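Local atomic coordinates of beta sliding clamp (Borrelia burgdorferi, PDB entry 6DJ8), a protein that probably tethers DNA polymerases and other proteins to DNA as a ring-shaped head-to-tail homodimer, giving them processivity during replication. Residues E27-I32 against I63-T68; A83-D88 against L127-F132; R293-L296 against S301-L304. All coordinates share one frame; numbering follows the deposited sequence.

Interaction 1 (E27-I32 against I63-T68); sequences EKAKGI and IFFEST
Phe-65 brings ring atom CE2 up to the methyl of Ala-29 near the end of helix 19-29, at a CE2 to CB distance of 3.5 Å. The neighbouring ring atom CD2 is 3.8 Å from the same CB, and the alpha carbon of Ala-29 lies 3.6 Å from CE2, so the ring meets backbone as well as methyl. The methyl approaches the ring obliquely. With chi1 at 169°, CG turns away from the backbone N, and the ring projects from the strand toward Ala-29. There the small Ala-29 lets the aromatic ring come up against the helix backbone itself.

Beside this pair, Ile-32 sends its longer branch across to the beginning of the strand. Its terminal CD1 lies 3.7 Å from CG2 of Ile-63, the two side chains crossing obliquely, and the same CD1 is 4.0 Å from CB of Phe-65. One methyl thereby meets alternate residues, Ile-63 and Phe-65, whose CB atoms both leave the backbone toward 27-32, while that of Phe-64 leaves away from it.

The backbones stay well apart, with the alpha carbons of Ala-29 and Phe-65 separated by 6.9 Å, and side chains fill the interval. Strand 64-70 pairs on one side with 53-59 and on the other with 254-259, in a sheet shared by the N-terminal and central domains. From the central domain, Phe-227 on helix 223-231 meets the ring of Phe-65 and also touches Ile-32. All four touching residues are buried and their closest contacts are all carbon to carbon, which implies that the end of the helix and the residues after it lie on the sheet through apolar packing.

Interaction 2 (A83-D88 against L127-F132); sequences ASNFYD and LKEPTF
Glu-129 leans from its strand onto Asn-85 of helix 83-92, and its path can be followed from CB. CB and CG carry the chain off the strand without themselves meeting the helix segment; the bend at chi2 (-71°) folds the carboxylate over toward Asn-85. CD arrives 3.7 Å from the backbone O of Asn-85. Of the two oxygens, OE1 rests against CB of Asn-85 at 3.3 Å, a contact with carbon. OE2 comes equally near, 3.3 Å, to the carbonyl O of Asn-85, but both atoms are acceptors and no bond joins them.

The polar link between helix and strand is made through water. One molecule accepts from ND2 of Asn-85 at 2.9 Å and donates both to OE1 of Glu-129, 3.1 Å away, and to O of Pro-130, at 3.0 Å. The amide and carboxylate planes stand 35° apart; of the Asn-85 side chain, CB makes the close direct approach to the carboxylate, and the amide is joined to it through the water.

The second subunit supplies direct partners for both oxygens: Tyr-297 of that chain hydrogen-bonds OE2, and NE of Arg-324 of that chain forms a salt bridge to OE1. Together they would probably offset the approach of OE2 to the carbonyl O, and the arginine would favour the charged form of Glu-129. Arg-324 of that chain also packs on Asn-85 and Pro-130, spanning both segments.

Leu-127 and Lys-128 pair antiparallel with a strand of the second subunit, which continues the sheet across the boundary between chains. A continuous sheet at the joint, backed by helix, is the arrangement of the head-to-tail dimer interface of a beta sliding clamp ring.

Interaction 3 (R293-L296 against S301-L304); sequences RVNL and SRKL
Asn-295, near the C-terminal end of helix 284-294, has its alpha carbon 8.1 Å from that of Leu-304 on strand 303-308, and the chain returns between them through a short connection. The contact closes the loop that joins helix 284-294 to strand 303-308 in the C-terminal clamp domain, in which the helix packs on its antiparallel sheet.

Val-294 and Leu-304 form the apolar side. CG1 of the valine touches CD1 of the leucine at 3.7 Å, and CG2 lies 4.1 Å from the same methyl, so CD1 meets both valine branches; the side chains cross at about a right angle. Ile-348, at the start of helix 348-355, packs on both residues.

The polar side pairs Asn-295 with Arg-302. The arginine chain bends at chi2 and chi3, curling its guanidinium round to the asparagine. NE bonds to the hydroxyl of Ser-349 and NH2 to the carbonyl of Asp-299, so the guanidinium is held by helix 348-355 and by the connecting loop as well as by Asn-295. A water accepts from NH2 of Arg-302 at 2.8 Å and lies 2.9 Å from the backbone O of Asn-295, to which it can donate. Within the returning segment, OG of Ser-301 accepts from N of Lys-303 at 3.3 Å, forming an ST turn that leads into the strand.

The amide and guanidinium planes are almost perpendicular, 82° apart. Even so, NH1 of Arg-302 donates a short, noticeably bent hydrogen bond to OD1 of Asn-295 (2.7 Å, N-H...O angle 142°), lying in the carbonyl plane on a lone pair, while OD1 is tilted somewhat out of the guanidinium plane.

From the N terminus the three contacts follow one another in series, none enclosing or crossing another. Interaction 1 closes a loop of 30 residues, tying helix 19-29 to strand 64-70; interaction 2 then closes one of 38, between helix 83-92 and strand 126-130. Both belong to the N-terminal domain, and they touch where Glu-27 and Lys-30 pack on Tyr-87 and Ala-83, bringing the two helices together. Interaction 3, in the C-terminal domain, spans only four residues and has its centre about 45 Å from that of interaction 2. The second subunit reaches both of these outer contacts, consistent with head-to-tail closure of the ring, whereas no other chain touches interaction 1.

Interaction 1 (E27-I32 against I63-T68)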
# COMPACT_ATOMS: atom_id res chain seq x y z
N GLU A 27 11.28 -12.06 -10.74
CA GLU A 27 10.53 -11.67 -9.55
C GLU A 27 10.62 -12.75 -8.48
O GLU A 27 10.87 -12.45 -7.30
CB GLU A 27 9.08 -11.36 -9.92
CG GLU A 27 8.24 -10.71 -8.83
CD GLU A 27 7.63 -11.73 -7.89
OE1 GLU A 27 7.46 -12.90 -8.30
OE2 GLU A 27 7.32 -11.37 -6.74
N LYS A 28 10.46 -14.01 -8.88
CA LYS A 28 10.57 -15.12 -7.94
C LYS A 28 11.98 -15.22 -7.38
O LYS A 28 12.16 -15.24 -6.15
CB LYS A 28 10.18 -16.43 -8.63
CG LYS A 28 8.67 -16.54 -8.89
CD LYS A 28 8.38 -17.70 -9.82
CE LYS A 28 6.89 -17.75 -10.17
NZ LYS A 28 6.53 -19.01 -10.89
N ALA A 29 12.99 -15.24 -8.26
CA ALA A 29 14.36 -15.47 -7.81
C ALA A 29 14.82 -14.39 -6.84
O ALA A 29 15.51 -14.67 -5.86
CB ALA A 29 15.32 -15.55 -9.01
N LYS A 30 14.45 -13.14 -7.10
CA LYS A 30 14.95 -12.08 -6.25
C LYS A 30 14.20 -12.00 -4.93
O LYS A 30 14.56 -11.20 -4.07
CB LYS A 30 14.89 -10.73 -6.98
CG LYS A 30 13.58 -10.01 -6.90
CD LYS A 30 13.56 -8.81 -7.87
CE LYS A 30 12.98 -7.56 -7.22
NZ LYS A 30 11.63 -7.77 -6.65
N GLY A 31 13.20 -12.87 -4.73
CA GLY A 31 12.47 -12.86 -3.49
C GLY A 31 13.34 -13.07 -2.27
O GLY A 31 13.06 -12.52 -1.20
N ILE A 32 14.45 -13.81 -2.41
CA ILE A 32 15.31 -14.08 -1.26
C ILE A 32 16.50 -13.13 -1.20
O ILE A 32 17.36 -13.27 -0.33
CB ILE A 32 15.80 -15.54 -1.26
CG1 ILE A 32 16.49 -15.87 -2.58
CG2 ILE A 32 14.61 -16.47 -0.99
CD1 ILE A 32 17.23 -17.20 -2.56
N ILE A 63 19.87 -20.01 1.62
CA ILE A 63 18.99 -20.58 0.61
C ILE A 63 19.67 -20.40 -0.75
O ILE A 63 20.18 -19.31 -1.05
CB ILE A 63 17.62 -19.88 0.63
CG1 ILE A 63 16.90 -20.18 1.95
CG2 ILE A 63 16.80 -20.31 -0.57
CD1 ILE A 63 15.70 -19.30 2.22
N PHE A 64 19.68 -21.46 -1.55
CA PHE A 64 20.23 -21.44 -2.90
C PHE A 64 19.10 -21.82 -3.84
O PHE A 64 18.47 -22.86 -3.67
CB PHE A 64 21.44 -22.38 -3.03
CG PHE A 64 22.64 -21.88 -2.33
CD1 PHE A 64 22.83 -22.09 -0.99
CD2 PHE A 64 23.57 -21.10 -3.02
CE1 PHE A 64 23.94 -21.58 -0.34
CE2 PHE A 64 24.68 -20.59 -2.39
CZ PHE A 64 24.87 -20.84 -1.04
N PHE A 65 18.83 -20.95 -4.81
CA PHE A 65 17.67 -21.08 -5.67
C PHE A 65 18.13 -21.19 -7.11
O PHE A 65 19.06 -20.49 -7.53
CB PHE A 65 16.73 -19.88 -5.51
CG PHE A 65 15.64 -19.80 -6.54
CD1 PHE A 65 14.43 -20.45 -6.34
CD2 PHE A 65 15.81 -19.05 -7.71
CE1 PHE A 65 13.41 -20.38 -7.27
CE2 PHE A 65 14.79 -18.98 -8.66
CZ PHE A 65 13.59 -19.63 -8.45
N GLU A 66 17.46 -22.04 -7.88
CA GLU A 66 17.78 -22.17 -9.29
C GLU A 66 16.51 -22.46 -10.07
O GLU A 66 15.71 -23.32 -9.68
CB GLU A 66 18.83 -23.27 -9.48
CG GLU A 66 18.81 -23.93 -10.82
CD GLU A 66 20.00 -24.83 -11.05
OE1 GLU A 66 19.97 -25.58 -12.04
OE2 GLU A 66 20.94 -24.80 -10.22
N SER A 67 16.31 -21.73 -11.17
CA SER A 67 15.18 -21.93 -12.07
C SER A 67 15.69 -21.97 -13.51
O SER A 67 16.76 -21.44 -13.82
CB SER A 67 14.12 -20.84 -11.95
OG SER A 67 14.60 -19.60 -12.45
N THR A 68 14.91 -22.60 -14.38
CA THR A 68 15.30 -22.74 -15.77
C THR A 68 14.10 -22.46 -16.67
O THR A 68 12.97 -22.86 -16.36
CB THR A 68 15.84 -24.16 -16.04
OG1 THR A 68 16.18 -24.29 -17.43
CG2 THR A 68 14.80 -25.21 -15.70

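Interaction 2 (A83-D88 against L127-F132)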
# COMPACT_ATOMS: atom_id res chain seq x y z
N ALA A 83 19.81 -7.67 -9.23
CA ALA A 83 18.50 -8.25 -9.48
C ALA A 83 17.43 -7.17 -9.69
O ALA A 83 16.55 -7.32 -10.54
CB ALA A 83 18.07 -9.15 -8.32
N SER A 84 17.47 -6.11 -8.88
CA SER A 84 16.47 -5.05 -8.95
C SER A 84 16.53 -4.31 -10.29
O SER A 84 15.50 -4.03 -10.91
CB SER A 84 16.68 -4.10 -7.77
OG SER A 84 15.76 -3.02 -7.79
N ASN A 85 17.74 -4.01 -10.77
CA ASN A 85 17.86 -3.34 -12.06
C ASN A 85 17.40 -4.24 -13.20
O ASN A 85 16.70 -3.79 -14.11
CB ASN A 85 19.30 -2.89 -12.30
CG ASN A 85 19.71 -1.76 -11.39
OD1 ASN A 85 18.88 -1.17 -10.70
ND2 ASN A 85 21.00 -1.44 -11.39
N PHE A 86 17.77 -5.52 -13.16
CA PHE A 86 17.38 -6.43 -14.22
C PHE A 86 15.87 -6.58 -14.27
O PHE A 86 15.27 -6.59 -15.35
CB PHE A 86 18.04 -7.80 -14.00
CG PHE A 86 17.96 -8.71 -15.18
CD1 PHE A 86 17.98 -8.20 -16.47
CD2 PHE A 86 17.85 -10.08 -15.01
CE1 PHE A 86 17.90 -9.04 -17.56
CE2 PHE A 86 17.78 -10.92 -16.10
CZ PHE A 86 17.80 -10.39 -17.38
N TYR A 87 15.24 -6.72 -13.11
CA TYR A 87 13.79 -6.76 -13.04
C TYR A 87 13.18 -5.49 -13.62
O TYR A 87 12.20 -5.54 -14.38
CB TYR A 87 13.34 -6.96 -11.59
CG TYR A 87 11.85 -7.13 -11.42
CD1 TYR A 87 11.20 -8.18 -12.05
CD2 TYR A 87 11.10 -6.27 -10.63
CE1 TYR A 87 9.83 -8.37 -11.91
CE2 TYR A 87 9.72 -6.45 -10.47
CZ TYR A 87 9.10 -7.51 -11.12
OH TYR A 87 7.75 -7.73 -10.99
N ASP A 88 13.73 -4.33 -13.26
CA ASP A 88 13.20 -3.08 -13.79
C ASP A 88 13.30 -3.04 -15.31
O ASP A 88 12.35 -2.65 -15.99
CB ASP A 88 13.95 -1.90 -13.17
CG ASP A 88 13.50 -1.64 -11.74
OD1 ASP A 88 12.49 -2.23 -11.32
OD2 ASP A 88 14.17 -0.85 -11.05
N LEU A 127 17.77 -0.45 -23.80
CA LEU A 127 18.17 -0.37 -22.41
C LEU A 127 19.61 -0.86 -22.28
O LEU A 127 20.03 -1.77 -22.99
CB LEU A 127 17.29 -1.24 -21.51
CG LEU A 127 15.78 -1.23 -21.73
CD1 LEU A 127 15.09 -2.27 -20.82
CD2 LEU A 127 15.19 0.18 -21.49
N LYS A 128 20.36 -0.24 -21.38
CA LYS A 128 21.72 -0.68 -21.08
C LYS A 128 21.81 -0.91 -19.58
O LYS A 128 21.63 0.03 -18.80
CB LYS A 128 22.77 0.35 -21.53
CG LYS A 128 22.85 0.54 -23.03
CD LYS A 128 24.08 1.37 -23.42
CE LYS A 128 24.16 1.55 -24.93
NZ LYS A 128 25.22 2.53 -25.36
N GLU A 129 22.09 -2.15 -19.19
CA GLU A 129 22.16 -2.54 -17.79
C GLU A 129 23.58 -2.97 -17.45
O GLU A 129 24.06 -3.99 -17.96
CB GLU A 129 21.18 -3.67 -17.49
CG GLU A 129 19.70 -3.25 -17.55
CD GLU A 129 19.29 -2.34 -16.38
OE1 GLU A 129 20.10 -2.15 -15.44
OE2 GLU A 129 18.15 -1.83 -16.40
N PRO A 130 24.27 -2.23 -16.60
CA PRO A 130 25.63 -2.62 -16.22
C PRO A 130 25.62 -3.93 -15.45
O PRO A 130 24.65 -4.26 -14.76
CB PRO A 130 26.15 -1.46 -15.37
CG PRO A 130 24.95 -0.58 -15.09
CD PRO A 130 24.03 -0.82 -16.26
N THR A 131 26.69 -4.69 -15.63
CA THR A 131 26.85 -6.01 -15.03
C THR A 131 28.13 -6.07 -14.21
O THR A 131 28.97 -5.18 -14.26
CB THR A 131 26.89 -7.10 -16.11
OG1 THR A 131 28.01 -6.85 -16.98
CG2 THR A 131 25.61 -7.09 -16.92
N PHE A 132 28.26 -7.15 -13.45
CA PHE A 132 29.52 -7.37 -12.75
C PHE A 132 30.56 -7.91 -13.71
O PHE A 132 30.25 -8.37 -14.81
CB PHE A 132 29.31 -8.31 -11.56
CG PHE A 132 28.61 -7.66 -10.42
CD1 PHE A 132 27.22 -7.62 -10.38
CD2 PHE A 132 29.32 -7.04 -9.41
CE1 PHE A 132 26.56 -6.99 -9.34
CE2 PHE A 132 28.67 -6.41 -8.36
CZ PHE A 132 27.29 -6.39 -8.33
O HOH W 1 22.28 -2.94 -13.45

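Interaction 3 (R293-L296 against S301-L304)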
# COMPACT_ATOMS: atom_id res chain seq x y z
N ARG A 293 -13.34 -6.31 14.79
CA ARG A 293 -13.95 -5.15 15.42
C ARG A 293 -13.38 -4.92 16.82
O ARG A 293 -13.01 -3.79 17.15
CB ARG A 293 -15.46 -5.31 15.46
CG ARG A 293 -16.03 -5.46 14.07
CD ARG A 293 -17.47 -5.90 14.10
NE ARG A 293 -17.90 -6.25 12.76
CZ ARG A 293 -18.21 -5.35 11.84
NH1 ARG A 293 -18.58 -5.73 10.63
NH2 ARG A 293 -18.13 -4.05 12.14
N VAL A 294 -13.28 -5.98 17.63
CA VAL A 294 -12.77 -5.80 18.99
C VAL A 294 -11.30 -5.43 18.96
O VAL A 294 -10.81 -4.71 19.84
CB VAL A 294 -13.03 -7.07 19.85
CG1 VAL A 294 -12.01 -8.19 19.54
CG2 VAL A 294 -12.97 -6.73 21.32
N ASN A 295 -10.59 -5.84 17.90
CA ASN A 295 -9.21 -5.41 17.72
C ASN A 295 -9.06 -3.90 17.82
O ASN A 295 -8.01 -3.40 18.23
CB ASN A 295 -8.69 -5.85 16.35
CG ASN A 295 -7.22 -5.56 16.17
OD1 ASN A 295 -6.39 -5.94 17.01
ND2 ASN A 295 -6.88 -4.85 15.09
N LEU A 296 -10.11 -3.14 17.47
CA LEU A 296 -9.99 -1.68 17.54
C LEU A 296 -9.93 -1.18 18.97
O LEU A 296 -9.71 0.02 19.18
CB LEU A 296 -11.15 -1.03 16.79
CG LEU A 296 -11.10 -1.29 15.28
CD1 LEU A 296 -12.42 -0.89 14.62
CD2 LEU A 296 -9.94 -0.52 14.66
N SER A 301 -0.23 -4.39 23.72
CA SER A 301 0.04 -5.68 24.35
C SER A 301 -0.70 -6.83 23.67
O SER A 301 -0.40 -7.99 23.93
CB SER A 301 -0.32 -5.64 25.84
OG SER A 301 -1.73 -5.67 26.00
N ARG A 302 -1.68 -6.53 22.81
CA ARG A 302 -2.52 -7.50 22.10
C ARG A 302 -3.45 -8.25 23.05
O ARG A 302 -4.11 -9.21 22.63
CB ARG A 302 -1.70 -8.50 21.27
CG ARG A 302 -0.56 -7.87 20.44
CD ARG A 302 -1.01 -6.62 19.68
NE ARG A 302 -1.93 -6.88 18.57
CZ ARG A 302 -3.00 -6.14 18.29
NH1 ARG A 302 -3.77 -6.46 17.25
NH2 ARG A 302 -3.32 -5.10 19.05
N LYS A 303 -3.59 -7.80 24.31
CA LYS A 303 -4.32 -8.58 25.31
C LYS A 303 -5.81 -8.49 25.03
O LYS A 303 -6.43 -7.43 25.20
CB LYS A 303 -4.03 -8.07 26.73
CG LYS A 303 -4.75 -8.89 27.82
CD LYS A 303 -4.31 -8.50 29.24
CE LYS A 303 -5.28 -9.06 30.27
NZ LYS A 303 -5.06 -8.58 31.68
N LEU A 304 -6.39 -9.60 24.59
CA LEU A 304 -7.82 -9.74 24.39
C LEU A 304 -8.38 -10.61 25.51
O LEU A 304 -7.83 -11.67 25.79
CB LEU A 304 -8.09 -10.38 23.03
CG LEU A 304 -9.51 -10.83 22.75
CD1 LEU A 304 -10.39 -9.58 22.61
CD2 LEU A 304 -9.52 -11.67 21.48
O HOH W 2 -5.13 -3.25 17.97